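Local coordinates for protein packaging enzyme P4 (Pseudomonas phage phi6, PDB 4BLO) that hydrolyses nucleoside triphosphates as a hexameric RecA-like motor that probably drives viral RNA into the capsid during genome packaging, at residues V25-L30 against Y210-D215; K42-A47 against I175-L180; Y98-L103 against S217-Q222. All blocks are in the same frame, centred on the assembly; numbering follows the deposited sequence.

Overall arrangement
All three contacts belong to one RecA-like P-loop ATPase subunit. Interactions 1 and 3 share helix 208-222, with residues 210-215 holding segment 25-30 and residues 217-222 holding segment 98-103; their centres are about 9 Å apart. They also join directly, Gln28 OE1 accepting a hydrogen bond from Tyr98 N at 2.9 Å, and both reach the second subunit. Interaction 2 lies about 21 Å from interaction 1 and about 18 Å from interaction 3, centre to centre, and involves this chain alone. It meets interaction 3 where Ile175 CG1 packs on Phe220 CE1 at 3.9 Å. The Asn218 side chain of interaction 3 is about 13 Å from a bound ADP.

Interaction 1. Residues V25-L30 against Y210-D215; sequences VSLQVL and YSLLTD
Leu27 and Val29, on and just beyond the short strand 26-27, lie against Leu212 and Asp215 of helix 208-222, a helix that leads into strand 226-231 of the RecA-like central sheet. Strand 26-27 forms a small antiparallel pair with strand 34-35, so the contact places that pair on the ATPase core. Leu27 reaches the helix with both methyls. Its CG is anti to the backbone N (chi1 -156°), and the branch beyond it divides between two partners: CD2 meets CD2 of Leu212 at 3.8 Å, while CD1 rests on the CB of Asp215 at 3.9 Å. The side chains of Leu27 and Leu212 cross at about a right angle and meet methyl to methyl. The other methyl of Leu212 is used two residues along the chain, where its CD1 faces Val29 CG2 at 4.2 Å. Leu27 also packs on Leu93 of the third subunit.

Gln28, between the two apolar residues, contributes its carbonyl on this side; its amide NE2 is instead bonded to the carbonyls of Gly31 and Gly96. Gln28 O and Asp215 OD2 are 4.2 Å apart, two acceptors with no bond to each other. The other carboxylate oxygen, OD1, receives weak hydrogen bonds from Val100 N and Ser99 OG. Between the two segments the contact is mainly apolar, with no hydrogen bond across it, whereas its buried oxygens are satisfied partly across the hexamer interface: a single nitrogen, Arg195 NH2 of the second subunit, forms a salt bridge with Asp215 OD2 and a hydrogen bond with Gln28 O, and its charge would be expected to favour an ionised Asp215.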
# COMPACT_ATOMS: atom_id res chain seq x y z
N VAL L 25 28.97 -3.67 16.22
CA VAL L 25 27.78 -4.26 15.60
C VAL L 25 26.70 -3.23 15.35
O VAL L 25 26.67 -2.16 15.99
CB VAL L 25 27.19 -5.47 16.37
CG1 VAL L 25 28.12 -6.68 16.30
CG2 VAL L 25 26.84 -5.12 17.82
N SER L 26 25.80 -3.58 14.43
CA SER L 26 24.63 -2.81 14.05
C SER L 26 23.44 -3.75 13.86
O SER L 26 23.56 -4.96 14.02
CB SER L 26 24.90 -2.02 12.78
OG SER L 26 25.90 -1.03 12.99
N LEU L 27 22.28 -3.17 13.53
CA LEU L 27 21.06 -3.92 13.25
C LEU L 27 20.25 -3.15 12.24
O LEU L 27 20.37 -1.93 12.15
CB LEU L 27 20.25 -4.21 14.52
CG LEU L 27 19.32 -5.42 14.42
CD1 LEU L 27 20.07 -6.71 14.65
CD2 LEU L 27 18.18 -5.30 15.39
N GLN L 28 19.53 -3.82 11.36
CA GLN L 28 18.70 -3.22 10.34
C GLN L 28 17.44 -4.04 10.17
O GLN L 28 17.48 -5.28 10.27
CB GLN L 28 19.47 -3.12 9.02
CG GLN L 28 18.83 -2.16 8.01
CD GLN L 28 19.24 -2.43 6.59
OE1 GLN L 28 19.80 -3.48 6.25
NE2 GLN L 28 18.98 -1.49 5.71
N VAL L 29 16.33 -3.34 9.93
CA VAL L 29 15.08 -3.95 9.52
C VAL L 29 14.26 -3.84 8.23
O VAL L 29 14.10 -4.82 7.50
CB VAL L 29 13.93 -3.60 10.49
CG1 VAL L 29 12.74 -4.52 10.25
CG2 VAL L 29 14.40 -3.70 11.93
N LEU L 30 13.74 -2.64 7.94
CA LEU L 30 13.37 -2.10 6.64
C LEU L 30 13.89 -0.68 6.40
O LEU L 30 13.61 -0.08 5.36
CB LEU L 30 11.85 -2.13 6.46
CG LEU L 30 11.22 -3.50 6.23
CD1 LEU L 30 9.76 -3.37 5.83
CD2 LEU L 30 12.00 -4.28 5.18
N TYR L 210 12.69 -13.23 9.09
CA TYR L 210 13.68 -14.31 9.05
C TYR L 210 15.10 -13.77 9.09
O TYR L 210 15.96 -14.37 9.73
CB TYR L 210 13.47 -15.19 7.83
CG TYR L 210 12.08 -15.76 7.74
CD1 TYR L 210 11.69 -16.83 8.54
CD2 TYR L 210 11.14 -15.23 6.86
CE1 TYR L 210 10.39 -17.33 8.49
CE2 TYR L 210 9.85 -15.75 6.77
CZ TYR L 210 9.48 -16.80 7.58
OH TYR L 210 8.22 -17.32 7.45
N SER L 211 15.33 -12.62 8.45
CA SER L 211 16.63 -11.96 8.46
C SER L 211 16.94 -11.45 9.87
O SER L 211 18.06 -11.62 10.33
CB SER L 211 16.66 -10.81 7.45
OG SER L 211 17.03 -11.33 6.18
N LEU L 212 15.92 -10.90 10.57
CA LEU L 212 16.06 -10.41 11.94
C LEU L 212 16.44 -11.54 12.91
O LEU L 212 17.32 -11.32 13.74
CB LEU L 212 14.78 -9.71 12.42
CG LEU L 212 14.90 -8.20 12.76
CD1 LEU L 212 13.54 -7.61 13.10
CD2 LEU L 212 15.85 -7.96 13.92
N LEU L 213 15.82 -12.73 12.77
CA LEU L 213 16.12 -13.90 13.61
C LEU L 213 17.59 -14.32 13.45
O LEU L 213 18.24 -14.62 14.46
CB LEU L 213 15.20 -15.09 13.27
CG LEU L 213 13.78 -15.09 13.84
CD1 LEU L 213 12.97 -16.21 13.22
CD2 LEU L 213 13.79 -15.28 15.34
N THR L 214 18.11 -14.32 12.19
CA THR L 214 19.50 -14.66 11.85
C THR L 214 20.47 -13.62 12.45
O THR L 214 21.49 -14.00 13.03
CB THR L 214 19.68 -14.80 10.34
OG1 THR L 214 18.79 -15.79 9.85
CG2 THR L 214 21.09 -15.18 9.97
N ASP L 215 20.14 -12.32 12.30
CA ASP L 215 20.91 -11.20 12.82
C ASP L 215 20.95 -11.25 14.36
O ASP L 215 22.00 -11.01 14.96
CB ASP L 215 20.34 -9.85 12.34
CG ASP L 215 20.65 -9.49 10.90
OD1 ASP L 215 21.40 -10.26 10.24
OD2 ASP L 215 20.20 -8.41 10.45

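Interaction 2. Residues K42-A47 against I175-L180; sequences KTYIAA and IGLGAL
Ile45 and Tyr44 of helix 38-54 meet helix 167-179 at Gly176, with Leu177 and Leu180 following. Ile45 lies over the glycine backbone: its CG1 is 3.5 Å from Gly176 O and 3.8 Å from Gly176 CA, and its CD1 lies 3.7 Å from the same Gly176 O. The branch methyl CG2, anti to the backbone N, turns instead to Leu180 and meets its CD2 at 3.9 Å. There the two side chains slide past each other in opposite directions. Tyr44 approaches beside this pair with its ring edge. Its CG is anti to the backbone N (chi1 178°), and CE2 comes to 4.0 Å from Leu177 CG. With that carbon near the ring plane, the contact is at the edge; the Leu177 side chain crosses the tyrosine at about a right angle. Gly176 CA sits at the same edge, beside CD2.

Because Gly176 carries no side chain, its CA comes within 5.7 Å of Ile45 CA, and the helix segments approach to 9.2 Å between axes, crossing at -60°. A second shell surrounds the junction. The hydroxyl of Tyr44 is hydrogen-bonded to Ile64 O, fixing the far end of the ring, and Leu177 also touches Ile64. Ile172 and Val173, one turn earlier on helix 167-179, pack on the tyrosine as well. Val13 of helix 7-22 touches both Ile45 and Leu180, while the carbonyls of Ala179 and Leu180 are bonded to Arg12 and His9. Helix 167-179 leads toward strand 184-187 of the central sheet. No hydrogen bond joins the two segments: their contact is van der Waals, and the polar ties here come from helix 7-22.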
# COMPACT_ATOMS: atom_id res chain seq x y z
N LYS L 42 27.87 -3.06 28.82
CA LYS L 42 28.97 -3.14 29.80
C LYS L 42 28.55 -2.51 31.14
O LYS L 42 28.75 -3.11 32.19
CB LYS L 42 30.24 -2.46 29.27
CG LYS L 42 30.91 -3.14 28.08
CD LYS L 42 32.36 -2.67 27.86
CE LYS L 42 32.47 -1.26 27.33
NZ LYS L 42 33.89 -0.87 27.13
N THR L 43 27.92 -1.32 31.07
CA THR L 43 27.43 -0.55 32.21
C THR L 43 26.38 -1.37 32.97
O THR L 43 26.40 -1.38 34.21
CB THR L 43 26.87 0.81 31.74
OG1 THR L 43 27.81 1.43 30.86
CG2 THR L 43 26.58 1.75 32.91
N TYR L 44 25.50 -2.08 32.23
CA TYR L 44 24.47 -2.95 32.81
C TYR L 44 25.12 -4.10 33.57
O TYR L 44 24.73 -4.34 34.71
CB TYR L 44 23.53 -3.48 31.71
CG TYR L 44 22.46 -4.43 32.22
CD1 TYR L 44 21.34 -3.96 32.90
CD2 TYR L 44 22.55 -5.80 31.97
CE1 TYR L 44 20.36 -4.84 33.37
CE2 TYR L 44 21.57 -6.69 32.43
CZ TYR L 44 20.48 -6.20 33.13
OH TYR L 44 19.50 -7.06 33.58
N ILE L 45 26.13 -4.79 32.97
CA ILE L 45 26.85 -5.91 33.58
C ILE L 45 27.46 -5.45 34.93
O ILE L 45 27.23 -6.11 35.95
CB ILE L 45 27.92 -6.52 32.62
CG1 ILE L 45 27.25 -7.22 31.42
CG2 ILE L 45 28.86 -7.50 33.37
CD1 ILE L 45 28.13 -7.39 30.19
N ALA L 46 28.16 -4.30 34.93
CA ALA L 46 28.78 -3.69 36.12
C ALA L 46 27.75 -3.42 37.24
O ALA L 46 28.02 -3.70 38.40
CB ALA L 46 29.48 -2.40 35.73
N ALA L 47 26.56 -2.91 36.87
CA ALA L 47 25.47 -2.61 37.79
C ALA L 47 24.89 -3.89 38.41
O ALA L 47 24.58 -3.89 39.62
CB ALA L 47 24.37 -1.84 37.07
N ILE L 175 22.10 -9.94 25.85
CA ILE L 175 23.54 -9.89 25.61
C ILE L 175 24.31 -9.78 26.94
O ILE L 175 25.24 -10.55 27.17
CB ILE L 175 23.94 -8.75 24.62
CG1 ILE L 175 23.29 -8.97 23.24
CG2 ILE L 175 25.47 -8.62 24.49
CD1 ILE L 175 23.08 -7.69 22.42
N GLY L 176 23.89 -8.86 27.80
CA GLY L 176 24.53 -8.63 29.10
C GLY L 176 24.64 -9.85 29.98
O GLY L 176 25.75 -10.23 30.36
N LEU L 177 23.50 -10.48 30.30
CA LEU L 177 23.46 -11.66 31.18
C LEU L 177 23.84 -12.95 30.45
O LEU L 177 24.48 -13.81 31.05
CB LEU L 177 22.10 -11.82 31.88
CG LEU L 177 21.64 -10.65 32.78
CD1 LEU L 177 20.34 -11.00 33.48
CD2 LEU L 177 22.67 -10.31 33.85
N GLY L 178 23.45 -13.05 29.18
CA GLY L 178 23.73 -14.22 28.35
C GLY L 178 25.21 -14.47 28.14
O GLY L 178 25.64 -15.63 28.14
N ALA L 179 26.00 -13.37 27.99
CA ALA L 179 27.45 -13.40 27.79
C ALA L 179 28.16 -13.93 29.01
O ALA L 179 29.14 -14.66 28.87
CB ALA L 179 27.98 -12.01 27.45
N LEU L 180 27.63 -13.61 30.21
CA LEU L 180 28.14 -14.04 31.51
C LEU L 180 27.90 -15.54 31.75
O LEU L 180 28.49 -16.10 32.68
CB LEU L 180 27.51 -13.23 32.66
CG LEU L 180 27.76 -11.73 32.68
CD1 LEU L 180 26.87 -11.05 33.71
CD2 LEU L 180 29.24 -11.40 32.94

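Interaction 3. Residues Y98-L103 against S217-Q222; sequences YSVPGL and SNLFTQ
Val100 and Leu103, on the irregular chain between helix 92-95 and strand 109-110, provide the apolar contacts with the last turns of helix 208-222. The two methyls of Val100 take different partners. CG1 meets Leu219 CD1 at 3.8 Å, the two side chains crossing at about a right angle, and CG2 faces CB of Asn218 and the backbone N of Leu219. The CB of Val100 is directed toward the helix, between these two neighbouring residues and the loop backbone. Farther along, Leu103 touches the next positions of the helix: its CD1 lies 4.1 Å from Thr221 CG2 and also against the carbonyl oxygen of Thr221, while its CG stands 4.2 Å from Gln222 CA.

The helix that receives this chain leads into strand 226-231, next to strand 120-126 in the parallel part of the RecA-like sheet; strand 120-126 in turn runs into the P-loop that holds ADP. Two helix side chains are tied to that neighbouring strand region: Ser217 OG accepts a hydrogen bond from Val121 N, and Thr221 OG1 is hydrogen-bonded to Ser119 O.

No hydrogen bond crosses the contact. The chain of Gln222 is extended beyond CG (chi2 158°), which carries CD outward; the amide NE2 lies 3.1 Å from Pro101 O, but the angle is too poor for a hydrogen bond, and Gly102 O is 4.0 Å from the same nitrogen. The amide oxygen OE1 has a weak hydrogen bond with Ser23 OG.

Contacts between subunits complete the surroundings. Ser99 makes backbone hydrogen bonds to the second subunit and packs on its Pro191, and Asn218 packs on Ala152 of that subunit, adjacent in sequence to the ADP-pocket residue Glu153.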
# COMPACT_ATOMS: atom_id res chain seq x y z
N TYR L 98 22.53 -4.33 5.86
CA TYR L 98 23.41 -4.80 6.92
C TYR L 98 22.90 -6.09 7.54
O TYR L 98 21.72 -6.20 7.90
CB TYR L 98 23.61 -3.73 8.02
CG TYR L 98 24.57 -4.15 9.11
CD1 TYR L 98 24.15 -4.94 10.18
CD2 TYR L 98 25.90 -3.76 9.09
CE1 TYR L 98 25.03 -5.37 11.17
CE2 TYR L 98 26.79 -4.15 10.09
CZ TYR L 98 26.36 -4.96 11.12
OH TYR L 98 27.22 -5.36 12.12
N SER L 99 23.82 -7.04 7.72
CA SER L 99 23.59 -8.28 8.44
C SER L 99 24.72 -8.45 9.42
O SER L 99 25.87 -8.11 9.10
CB SER L 99 23.49 -9.47 7.49
OG SER L 99 22.17 -9.47 6.97
N VAL L 100 24.41 -8.89 10.64
CA VAL L 100 25.49 -8.99 11.61
C VAL L 100 26.44 -10.14 11.14
O VAL L 100 25.97 -11.20 10.68
CB VAL L 100 25.03 -9.06 13.10
CG1 VAL L 100 23.77 -8.23 13.33
CG2 VAL L 100 24.85 -10.47 13.60
N PRO L 101 27.77 -9.85 11.10
CA PRO L 101 28.73 -10.85 10.60
C PRO L 101 28.83 -12.10 11.46
O PRO L 101 28.58 -12.06 12.66
CB PRO L 101 30.06 -10.09 10.61
CG PRO L 101 29.70 -8.64 10.70
CD PRO L 101 28.46 -8.61 11.52
N GLY L 102 29.18 -13.20 10.81
CA GLY L 102 29.37 -14.50 11.45
C GLY L 102 30.71 -14.58 12.16
O GLY L 102 31.55 -13.68 12.03
N LEU L 103 30.90 -15.67 12.93
CA LEU L 103 32.10 -15.93 13.71
C LEU L 103 33.08 -16.81 12.94
O LEU L 103 32.74 -17.93 12.54
CB LEU L 103 31.72 -16.62 15.03
CG LEU L 103 31.86 -15.86 16.33
CD1 LEU L 103 31.75 -16.81 17.49
CD2 LEU L 103 33.18 -15.11 16.44
N SER L 217 20.42 -14.11 16.14
CA SER L 217 21.16 -15.34 16.43
C SER L 217 22.66 -15.11 16.37
O SER L 217 23.37 -15.49 17.31
CB SER L 217 20.75 -16.45 15.46
OG SER L 217 21.29 -17.70 15.85
N ASN L 218 23.15 -14.44 15.31
CA ASN L 218 24.59 -14.17 15.12
C ASN L 218 25.11 -13.18 16.19
O ASN L 218 26.25 -13.32 16.64
CB ASN L 218 24.88 -13.68 13.71
CG ASN L 218 24.63 -14.70 12.62
OD1 ASN L 218 24.36 -14.34 11.46
ND2 ASN L 218 24.72 -15.99 12.93
N LEU L 219 24.26 -12.24 16.62
CA LEU L 219 24.57 -11.28 17.68
C LEU L 219 24.86 -12.05 18.98
O LEU L 219 25.83 -11.75 19.68
CB LEU L 219 23.36 -10.33 17.85
CG LEU L 219 23.60 -8.83 18.06
CD1 LEU L 219 24.53 -8.23 17.02
CD2 LEU L 219 22.30 -8.08 18.04
N PHE L 220 24.08 -13.11 19.26
CA PHE L 220 24.28 -13.97 20.43
C PHE L 220 25.46 -14.92 20.23
O PHE L 220 26.15 -15.22 21.21
CB PHE L 220 23.01 -14.75 20.78
CG PHE L 220 21.83 -13.90 21.18
CD1 PHE L 220 22.01 -12.71 21.86
CD2 PHE L 220 20.53 -14.33 20.92
CE1 PHE L 220 20.91 -11.93 22.24
CE2 PHE L 220 19.44 -13.55 21.31
CZ PHE L 220 19.63 -12.36 21.97
N THR L 221 25.71 -15.38 18.98
CA THR L 221 26.83 -16.28 18.67
C THR L 221 28.16 -15.56 18.91
O THR L 221 29.08 -16.14 19.47
CB THR L 221 26.73 -16.81 17.23
OG1 THR L 221 25.42 -17.34 17.01
CG2 THR L 221 27.79 -17.86 16.91
N GLN L 222 28.23 -14.28 18.52
CA GLN L 222 29.40 -13.42 18.68
C GLN L 222 29.69 -13.10 20.17
O GLN L 222 30.87 -12.93 20.52
CB GLN L 222 29.18 -12.12 17.92
CG GLN L 222 30.45 -11.61 17.28
CD GLN L 222 30.14 -10.69 16.13
OE1 GLN L 222 29.63 -9.58 16.32
NE2 GLN L 222 30.47 -11.12 14.91